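Local atomic coordinates of endoglycosidase (Bacteroides thetaiotaomicron, PDB entry 6Q64), a protein that probably hydrolyses O-glycosyl bonds as a family 18 glycoside hydrolase, an endoglycosidase associated with the breakdown of complex N-glycans. Residues Tyr65-Gly73 and Leu352-Phe363; Asp99-Arg107 and Gly127-Ile135. The protein carries 1 engineered substitution. One frame throughout, in Å; residues are numbered along the deposited sequence.

Contact 1 of 2, residues Tyr65-Gly73 and Leu352-Phe363; sequences YRKTPHVKG and LYFGNQVYPGKF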
loop_
_atom_site.group_PDB
_atom_site.type_symbol
_atom_site.label_atom_id
_atom_site.label_comp_id
_atom_site.label_asym_id
_atom_site.label_seq_id
_atom_site.Cartn_x
_atom_site.Cartn_y
_atom_site.Cartn_z
ATOM N N TYR A 65 11.062 12.740 8.969
ATOM C CA TYR A 65 9.580 12.828 8.905
ATOM C C TYR A 65 8.917 11.447 8.762
ATOM O O TYR A 65 7.896 11.130 9.393
ATOM C CB TYR A 65 9.201 13.667 7.683
ATOM C CG TYR A 65 7.726 13.838 7.493
ATOM C CD1 TYR A 65 7.004 14.603 8.395
ATOM C CD2 TYR A 65 7.060 13.234 6.436
ATOM C CE1 TYR A 65 5.639 14.770 8.265
ATOM C CE2 TYR A 65 5.688 13.385 6.291
ATOM C CZ TYR A 65 4.985 14.175 7.198
ATOM O OH TYR A 65 3.639 14.384 7.070
ATOM N N ARG A 66 9.441 10.659 7.843
ATOM C CA ARG A 66 8.885 9.353 7.410
ATOM C C ARG A 66 8.680 8.479 8.661
ATOM O O ARG A 66 7.830 7.589 8.651
ATOM C CB ARG A 66 9.921 8.764 6.438
ATOM C CG ARG A 66 9.409 7.801 5.377
ATOM C CD ARG A 66 9.600 8.382 3.988
ATOM N NE ARG A 66 8.473 9.224 3.665
ATOM C CZ ARG A 66 8.353 9.984 2.597
ATOM N NH1 ARG A 66 9.319 10.062 1.691
ATOM N NH2 ARG A 66 7.232 10.668 2.460
ATOM N N LYS A 67 9.498 8.721 9.684
ATOM C CA LYS A 67 9.700 7.862 10.873
ATOM C C LYS A 67 8.902 8.456 12.038
ATOM O O LYS A 67 8.606 7.733 12.967
ATOM C CB LYS A 67 11.203 7.768 11.164
ATOM C CG LYS A 67 12.019 7.029 10.103
ATOM C CD LYS A 67 13.483 6.724 10.472
ATOM C CE LYS A 67 14.240 7.850 11.163
ATOM N NZ LYS A 67 15.258 8.476 10.280
ATOM N N THR A 68 8.579 9.742 11.993
ATOM C CA THR A 68 7.596 10.360 12.908
ATOM C C THR A 68 6.236 9.758 12.578
ATOM O O THR A 68 6.095 9.124 11.534
ATOM C CB THR A 68 7.577 11.885 12.787
ATOM O OG1 THR A 68 6.851 12.206 11.591
ATOM C CG2 THR A 68 8.969 12.476 12.811
ATOM N N PRO A 69 5.223 9.911 13.472
ATOM C CA PRO A 69 3.882 9.393 13.241
ATOM C C PRO A 69 2.999 10.533 12.703
ATOM O O PRO A 69 2.981 11.630 13.236
ATOM C CB PRO A 69 3.553 8.898 14.653
ATOM C CG PRO A 69 4.133 9.975 15.557
ATOM C CD PRO A 69 5.296 10.578 14.789
ATOM N N HIS A 70 2.316 10.236 11.603
ATOM C CA HIS A 70 1.696 11.228 10.700
ATOM C C HIS A 70 0.660 10.500 9.861
ATOM O O HIS A 70 0.639 9.283 9.926
ATOM C CB HIS A 70 2.763 11.912 9.834
ATOM C CG HIS A 70 3.455 11.022 8.867
ATOM N ND1 HIS A 70 4.576 10.287 9.222
ATOM C CD2 HIS A 70 3.209 10.769 7.559
ATOM C CE1 HIS A 70 4.955 9.554 8.184
ATOM N NE2 HIS A 70 4.147 9.859 7.133
ATOM N N VAL A 71 -0.184 11.218 9.124
ATOM C CA VAL A 71 -1.052 10.564 8.113
ATOM C C VAL A 71 -0.152 10.144 6.953
ATOM O O VAL A 71 0.272 11.021 6.213
ATOM C CB VAL A 71 -2.144 11.498 7.618
ATOM C CG1 VAL A 71 -2.964 10.799 6.571
ATOM C CG2 VAL A 71 -3.000 12.009 8.746
ATOM N N LYS A 72 0.185 8.864 6.868
ATOM C CA LYS A 72 0.979 8.284 5.776
ATOM C C LYS A 72 0.258 8.526 4.461
ATOM O O LYS A 72 -0.980 8.664 4.463
ATOM C CB LYS A 72 1.225 6.798 6.006
ATOM C CG LYS A 72 2.341 6.544 7.005
ATOM C CD LYS A 72 2.653 5.088 7.216
ATOM C CE LYS A 72 3.612 4.924 8.375
ATOM N NZ LYS A 72 4.168 3.553 8.394
ATOM N N GLY A 73 1.041 8.661 3.392
ATOM C CA GLY A 73 0.525 8.787 2.022
ATOM C C GLY A 73 0.914 7.546 1.273
ATOM O O GLY A 73 2.085 7.152 1.396
ATOM N N LEU A 352 -2.826 15.270 2.075
ATOM C CA LEU A 352 -1.750 15.114 3.100
ATOM C C LEU A 352 -1.436 16.443 3.777
ATOM O O LEU A 352 -0.966 16.409 4.904
ATOM C CB LEU A 352 -0.516 14.500 2.453
ATOM C CG LEU A 352 -0.819 13.131 1.857
ATOM C CD1 LEU A 352 0.362 12.551 1.132
ATOM C CD2 LEU A 352 -1.272 12.186 2.965
ATOM N N TYR A 353 -1.725 17.562 3.131
ATOM C CA TYR A 353 -1.508 18.894 3.726
ATOM C C TYR A 353 -2.614 19.107 4.759
ATOM O O TYR A 353 -2.366 19.653 5.856
ATOM C CB TYR A 353 -1.479 19.972 2.636
ATOM C CG TYR A 353 -1.604 21.384 3.175
ATOM C CD1 TYR A 353 -0.567 21.959 3.898
ATOM C CD2 TYR A 353 -2.742 22.145 2.944
ATOM C CE1 TYR A 353 -0.683 23.238 4.432
ATOM C CE2 TYR A 353 -2.866 23.419 3.463
ATOM C CZ TYR A 353 -1.849 23.960 4.234
ATOM O OH TYR A 353 -1.967 25.234 4.714
ATOM N N PHE A 354 -3.829 18.687 4.407
ATOM C CA PHE A 354 -5.023 18.756 5.301
ATOM C C PHE A 354 -4.782 17.815 6.510
ATOM O O PHE A 354 -4.781 18.276 7.636
ATOM C CB PHE A 354 -6.297 18.530 4.472
ATOM C CG PHE A 354 -6.899 19.801 3.926
ATOM C CD1 PHE A 354 -6.134 20.709 3.213
ATOM C CD2 PHE A 354 -8.227 20.116 4.133
ATOM C CE1 PHE A 354 -6.689 21.888 2.733
ATOM C CE2 PHE A 354 -8.773 21.301 3.666
ATOM C CZ PHE A 354 -8.006 22.179 2.955
ATOM N N GLY A 355 -4.393 16.571 6.268
ATOM C CA GLY A 355 -4.165 15.558 7.308
ATOM C C GLY A 355 -3.046 15.892 8.277
ATOM O O GLY A 355 -3.177 15.529 9.461
ATOM N N ASN A 356 -1.993 16.555 7.811
ATOM C CA ASN A 356 -0.726 16.735 8.565
ATOM C C ASN A 356 -0.528 18.193 8.995
ATOM O O ASN A 356 0.273 18.392 9.886
ATOM C CB ASN A 356 0.443 16.199 7.751
ATOM C CG ASN A 356 0.388 14.694 7.662
ATOM O OD1 ASN A 356 0.610 14.028 8.663
ATOM N ND2 ASN A 356 0.039 14.146 6.504
ATOM N N GLN A 357 -1.207 19.191 8.423
ATOM C CA GLN A 357 -0.983 20.585 8.884
ATOM C C GLN A 357 -2.282 21.270 9.206
ATOM O O GLN A 357 -2.322 21.862 10.301
ATOM C CB GLN A 357 -0.263 21.452 7.870
ATOM C CG GLN A 357 1.196 21.061 7.816
ATOM C CD GLN A 357 2.025 21.747 6.753
ATOM O OE1 GLN A 357 1.972 22.989 6.582
ATOM N NE2 GLN A 357 2.844 20.908 6.111
ATOM N N VAL A 358 -3.243 21.263 8.284
ATOM C CA VAL A 358 -4.448 22.124 8.453
ATOM C C VAL A 358 -5.177 21.647 9.719
ATOM O O VAL A 358 -5.520 22.481 10.541
ATOM C CB VAL A 358 -5.362 22.123 7.211
ATOM C CG1 VAL A 358 -6.581 23.006 7.412
ATOM C CG2 VAL A 358 -4.618 22.532 5.944
ATOM N N TYR A 359 -5.336 20.331 9.864
ATOM C CA TYR A 359 -6.070 19.643 10.944
ATOM C C TYR A 359 -5.133 18.672 11.647
ATOM O O TYR A 359 -5.205 17.464 11.456
ATOM C CB TYR A 359 -7.251 18.869 10.369
ATOM C CG TYR A 359 -8.312 19.706 9.720
ATOM C CD1 TYR A 359 -8.239 20.048 8.378
ATOM C CD2 TYR A 359 -9.433 20.095 10.421
ATOM C CE1 TYR A 359 -9.236 20.807 7.770
ATOM C CE2 TYR A 359 -10.425 20.870 9.836
ATOM C CZ TYR A 359 -10.328 21.234 8.507
ATOM O OH TYR A 359 -11.330 21.946 7.937
ATOM N N PRO A 360 -4.202 19.162 12.477
ATOM C CA PRO A 360 -3.238 18.272 13.118
ATOM C C PRO A 360 -3.972 17.198 13.936
ATOM O O PRO A 360 -4.896 17.503 14.606
ATOM C CB PRO A 360 -2.349 19.149 14.004
ATOM C CG PRO A 360 -2.853 20.576 13.792
ATOM C CD PRO A 360 -4.037 20.565 12.840
ATOM N N GLY A 361 -3.568 15.955 13.750
ATOM C CA GLY A 361 -4.206 14.792 14.356
ATOM C C GLY A 361 -3.586 14.456 15.696
ATOM O O GLY A 361 -2.571 15.053 16.036
ATOM N N LYS A 362 -4.217 13.525 16.416
ATOM C CA LYS A 362 -3.733 12.977 17.702
ATOM C C LYS A 362 -3.303 11.524 17.448
ATOM O O LYS A 362 -4.021 10.789 16.719
ATOM C CB LYS A 362 -4.848 13.189 18.715
ATOM C CG LYS A 362 -4.523 12.771 20.128
ATOM C CD LYS A 362 -5.714 12.112 20.831
ATOM C CE LYS A 362 -5.387 11.562 22.205
ATOM N NZ LYS A 362 -4.358 12.380 22.896
ATOM N N PHE A 363 -2.141 11.121 17.972
ATOM C CA PHE A 363 -1.517 9.805 17.655
ATOM C C PHE A 363 -1.260 8.966 18.922
ATOM O O PHE A 363 -0.176 8.374 18.972
ATOM C CB PHE A 363 -0.228 10.070 16.869
ATOM C CG PHE A 363 -0.426 10.860 15.603
ATOM C CD1 PHE A 363 -1.026 10.289 14.500
ATOM C CD2 PHE A 363 -0.079 12.181 15.527
ATOM C CE1 PHE A 363 -1.258 11.007 13.338
ATOM C CE2 PHE A 363 -0.319 12.901 14.368
ATOM C CZ PHE A 363 -0.902 12.317 13.276
#
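Asn356, on the last turns of helix 346-358, reads the backbone of Val71 with both ends of its amide. Asn356 OD1 accepts from Val71 N (3.0 Å), a somewhat bent bond at 143° whose donor is tilted from the carbonyl plane, while Asn356 ND2 gives a straighter bond to Val71 O (3.1 Å), meeting a lone pair in the carbonyl plane. The second N-H of ND2 turns back to its own helix and binds Leu352 O, also on a lone pair, so three bonds fix the rotation of the amide. CG lies beside the backbone N, anti to the carbonyl carbon (chi1 -70°), which sends the amide toward the loop. An alanine here would probably leave the peptide N-H and carbonyl of Val71 without these mates and open a gap beside the Tyr65 hydroxyl where the amide had been.

Van der Waals packing surrounds these bonds. Tyr65 OH rests 3.3 Å from Asn356 CG, its ring steeply inclined to the amide, and His70 CB touches Asn356 OD1. Val71 CG2 lies against Gly355 O (3.6 Å); the missing side chain of Gly355 matters, since a CB there would press on this methyl. Leu352 CD2 meets Val71 O, and Leu352 CD1 reaches Gly73 CA (3.9 Å). Farther out, Phe363 lays one ring face over Pro69 O and His70 N, with Phe363 CE2 3.7 Å from Pro69 O.

Both hydrogen bonds across the contact join one side chain to main chain, so the entry into strand 72-76 is tied to the final helix by a single amide, with mixed polar and apolar packing around it.

Contact 2 of 2, residues Asp99-Arg107 and Gly127-Ile135; sequences DFVSLWGTR and GKALLCWII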
loop_
_atom_site.group_PDB
_atom_site.type_symbol
_atom_site.label_atom_id
_atom_site.label_comp_id
_atom_site.label_asym_id
_atom_site.label_seq_id
_atom_site.Cartn_x
_atom_site.Cartn_y
_atom_site.Cartn_z
ATOM N N ASP A 99 4.736 8.020 1.538
ATOM C CA ASP A 99 5.588 7.178 2.428
ATOM C C ASP A 99 5.914 5.849 1.774
ATOM O O ASP A 99 7.082 5.421 1.886
ATOM C CB ASP A 99 4.898 6.902 3.749
ATOM C CG ASP A 99 4.822 8.187 4.530
ATOM O OD1 ASP A 99 5.872 8.619 5.005
ATOM O OD2 ASP A 99 3.743 8.766 4.576
ATOM N N PHE A 100 4.932 5.233 1.121
ATOM C CA PHE A 100 5.148 3.949 0.410
ATOM C C PHE A 100 4.071 3.743 -0.656
ATOM O O PHE A 100 3.074 4.451 -0.691
ATOM C CB PHE A 100 5.187 2.775 1.401
ATOM C CG PHE A 100 3.852 2.320 1.938
ATOM C CD1 PHE A 100 3.198 3.040 2.924
ATOM C CD2 PHE A 100 3.251 1.165 1.462
ATOM C CE1 PHE A 100 1.975 2.610 3.422
ATOM C CE2 PHE A 100 2.021 0.744 1.953
ATOM C CZ PHE A 100 1.389 1.458 2.941
ATOM N N VAL A 101 4.243 2.712 -1.465
ATOM C CA VAL A 101 3.404 2.549 -2.666
ATOM C C VAL A 101 3.325 1.059 -2.980
ATOM O O VAL A 101 4.273 0.293 -2.653
ATOM C CB VAL A 101 4.054 3.410 -3.770
ATOM C CG1 VAL A 101 4.261 2.694 -5.086
ATOM C CG2 VAL A 101 3.327 4.738 -3.975
ATOM N N SER A 102 2.204 0.668 -3.562
ATOM C CA SER A 102 1.992 -0.678 -4.127
ATOM C C SER A 102 2.005 -0.574 -5.646
ATOM O O SER A 102 1.280 0.292 -6.176
ATOM C CB SER A 102 0.721 -1.270 -3.610
ATOM O OG SER A 102 0.940 -1.817 -2.316
ATOM N N LEU A 103 2.783 -1.439 -6.293
ATOM C CA LEU A 103 2.998 -1.443 -7.756
ATOM C C LEU A 103 1.902 -2.273 -8.426
ATOM O O LEU A 103 2.074 -3.502 -8.574
ATOM C CB LEU A 103 4.398 -1.993 -8.026
ATOM C CG LEU A 103 5.508 -1.252 -7.289
ATOM C CD1 LEU A 103 6.813 -2.024 -7.330
ATOM C CD2 LEU A 103 5.690 0.138 -7.857
ATOM N N TRP A 104 0.835 -1.591 -8.845
ATOM C CA TRP A 104 -0.234 -2.138 -9.720
ATOM C C TRP A 104 0.383 -2.566 -11.060
ATOM O O TRP A 104 0.787 -1.673 -11.856
ATOM C CB TRP A 104 -1.389 -1.143 -9.924
ATOM C CG TRP A 104 -2.576 -1.794 -10.562
ATOM C CD1 TRP A 104 -2.908 -1.788 -11.888
ATOM C CD2 TRP A 104 -3.543 -2.625 -9.899
ATOM N NE1 TRP A 104 -4.038 -2.532 -12.095
ATOM C CE2 TRP A 104 -4.451 -3.064 -10.896
ATOM C CE3 TRP A 104 -3.742 -3.036 -8.568
ATOM C CZ2 TRP A 104 -5.543 -3.892 -10.589
ATOM C CZ3 TRP A 104 -4.821 -3.849 -8.270
ATOM C CH2 TRP A 104 -5.711 -4.271 -9.268
ATOM N N GLY A 105 0.485 -3.886 -11.258
ATOM C CA GLY A 105 0.750 -4.508 -12.561
ATOM C C GLY A 105 2.142 -5.109 -12.645
ATOM O O GLY A 105 2.273 -6.185 -13.286
ATOM N N THR A 106 3.159 -4.470 -12.059
ATOM C CA THR A 106 4.563 -4.918 -12.252
ATOM C C THR A 106 4.776 -6.193 -11.451
ATOM O O THR A 106 4.208 -6.277 -10.374
ATOM C CB THR A 106 5.588 -3.855 -11.860
ATOM O OG1 THR A 106 5.497 -3.796 -10.438
ATOM C CG2 THR A 106 5.352 -2.524 -12.551
ATOM N N ARG A 107 5.548 -7.135 -11.985
ATOM C CA ARG A 107 5.685 -8.521 -11.459
ATOM C C ARG A 107 7.165 -8.802 -11.223
ATOM O O ARG A 107 7.559 -8.974 -10.076
ATOM C CB ARG A 107 5.061 -9.532 -12.436
ATOM C CG ARG A 107 4.106 -10.530 -11.788
ATOM C CD ARG A 107 3.141 -9.862 -10.802
ATOM N NE ARG A 107 1.789 -9.615 -11.301
ATOM C CZ ARG A 107 1.020 -8.562 -10.994
ATOM N NH1 ARG A 107 1.446 -7.585 -10.204
ATOM N NH2 ARG A 107 -0.194 -8.481 -11.506
ATOM N N GLY A 127 11.533 6.226 0.832
ATOM C CA GLY A 127 10.313 5.634 0.243
ATOM C C GLY A 127 10.379 4.126 0.206
ATOM O O GLY A 127 11.516 3.574 0.286
ATOM N N LYS A 128 9.223 3.472 0.073
ATOM C CA LYS A 128 9.145 1.985 0.012
ATOM C C LYS A 128 8.154 1.536 -1.066
ATOM O O LYS A 128 6.996 2.074 -1.148
ATOM C CB LYS A 128 8.721 1.420 1.367
ATOM C CG LYS A 128 9.756 1.523 2.473
ATOM C CD LYS A 128 9.223 0.986 3.779
ATOM C CE LYS A 128 10.038 1.409 4.979
ATOM N NZ LYS A 128 11.415 0.892 4.868
ATOM N N ALA A 129 8.555 0.528 -1.834
ATOM C CA ALA A 129 7.730 -0.009 -2.930
ATOM C C ALA A 129 7.410 -1.475 -2.663
ATOM O O ALA A 129 8.346 -2.265 -2.350
ATOM C CB ALA A 129 8.440 0.184 -4.242
ATOM N N LEU A 130 6.127 -1.817 -2.793
ATOM C CA LEU A 130 5.606 -3.171 -2.493
ATOM C C LEU A 130 5.210 -3.868 -3.780
ATOM O O LEU A 130 4.497 -3.255 -4.576
ATOM C CB LEU A 130 4.358 -3.033 -1.621
ATOM C CG LEU A 130 4.565 -2.365 -0.275
ATOM C CD1 LEU A 130 3.325 -2.559 0.565
ATOM C CD2 LEU A 130 5.799 -2.918 0.433
ATOM N N LEU A 131 5.532 -5.145 -3.886
ATOM C CA LEU A 131 4.810 -6.029 -4.823
ATOM C C LEU A 131 3.377 -6.164 -4.329
ATOM O O LEU A 131 3.155 -5.952 -3.160
ATOM C CB LEU A 131 5.515 -7.379 -4.917
ATOM C CG LEU A 131 6.610 -7.418 -5.972
ATOM C CD1 LEU A 131 6.903 -8.850 -6.388
ATOM C CD2 LEU A 131 6.229 -6.577 -7.190
ATOM N N CYS A 132 2.466 -6.510 -5.225
ATOM C CA CYS A 132 1.014 -6.466 -5.004
ATOM C C CYS A 132 0.299 -7.253 -6.085
ATOM O O CYS A 132 0.704 -7.146 -7.227
ATOM C CB CYS A 132 0.484 -5.055 -5.115
ATOM S SG CYS A 132 -1.305 -5.032 -4.890
ATOM N N TRP A 133 -0.746 -7.978 -5.712
ATOM C CA TRP A 133 -1.591 -8.813 -6.603
ATOM C C TRP A 133 -2.534 -9.636 -5.733
ATOM O O TRP A 133 -2.198 -9.855 -4.567
ATOM C CB TRP A 133 -0.762 -9.705 -7.528
ATOM C CG TRP A 133 -0.029 -10.859 -6.910
ATOM C CD1 TRP A 133 -0.585 -11.979 -6.373
ATOM C CD2 TRP A 133 1.397 -11.085 -6.893
ATOM N NE1 TRP A 133 0.386 -12.864 -5.987
ATOM C CE2 TRP A 133 1.616 -12.339 -6.285
ATOM C CE3 TRP A 133 2.519 -10.342 -7.288
ATOM C CZ2 TRP A 133 2.896 -12.862 -6.076
ATOM C CZ3 TRP A 133 3.784 -10.861 -7.090
ATOM C CH2 TRP A 133 3.970 -12.110 -6.495
ATOM N N ILE A 134 -3.665 -10.031 -6.314
ATOM C CA ILE A 134 -4.806 -10.689 -5.623
ATOM C C ILE A 134 -4.336 -12.055 -5.140
ATOM O O ILE A 134 -3.686 -12.772 -5.908
ATOM C CB ILE A 134 -6.053 -10.817 -6.518
ATOM C CG1 ILE A 134 -6.807 -9.489 -6.622
ATOM C CG2 ILE A 134 -6.960 -11.939 -6.016
ATOM C CD1 ILE A 134 -7.821 -9.455 -7.753
ATOM N N ILE A 135 -4.661 -12.390 -3.894
ATOM C CA ILE A 135 -4.441 -13.770 -3.392
ATOM C C ILE A 135 -5.803 -14.444 -3.214
ATOM O O ILE A 135 -6.725 -13.876 -2.511
ATOM C CB ILE A 135 -3.464 -13.769 -2.214
ATOM C CG1 ILE A 135 -2.086 -13.491 -2.815
ATOM C CG2 ILE A 135 -3.500 -15.077 -1.448
ATOM C CD1 ILE A 135 -1.002 -13.228 -1.833
#
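Across the parallel strands 100-102 and 128-135 and the loop that follows the first, Arg107, Leu130 and Leu103 bury the most surface. The chain of Arg107, bent at chi2 and chi3, folds back so that Arg107 CD lies 3.6 Å from Trp133 CE3. Its guanidinium has Gly105 O over the centre of one face and Trp133 CB over the opposite one; NE is hydrogen-bonded to Gln141.

Leu130 serves by backbone and side chain. Leu130 N donates to Val101 O (2.8 Å), and Leu130 O takes a nearly straight bond from Leu103 N (3.0 Å, 168°); Val101 N to Lys128 O continues the ladder. Leu130 CD1 packs against Phe100 CE2 (3.8 Å) and also nears Ser102 OG, which is bonded to Asp186. Just past the strand, Leu103 lies against the Leu130 carbonyl, with Leu103 CG 3.5 Å from Leu130 O, and Leu103 CD1 reaches Ala129 CB.

The two strands, joined through helix 112-123, form a beta-alpha-beta unit of the TIM barrel. Strand 184-189 follows beyond 128-135, with Phe185 meeting Trp133 edge-to-face, while Ser102 touches Phe74 and Trp76 of strand 72-76 and Leu130 reaches Met230 and Val232 of strand 230-235.

How the contacts relate
Contact 2 is a buried pairing of neighbouring barrel strands near the centre of the molecule, whereas contact 1 is partly buried toward the periphery, where the final helix meets the loop leading into strand 72-76. Their bonds differ accordingly: a main-chain ladder with apolar packing in contact 2, one side-chain amide gripping the main-chain N and O of a single residue in contact 1. Along the chain, contact 2 is nested within the loop that contact 1 closes. Their centres lie about 22 Å apart, yet they join at Asp99: His70 NE2 probably bonds to Asp99 OD2 (2.8 Å), Arg66 NE pairs with Asp99 OD1 in a salt bridge, and Gly73 O probably accepts from Asp99 N (2.8 Å), linking successive strands 72-76 and 100-102.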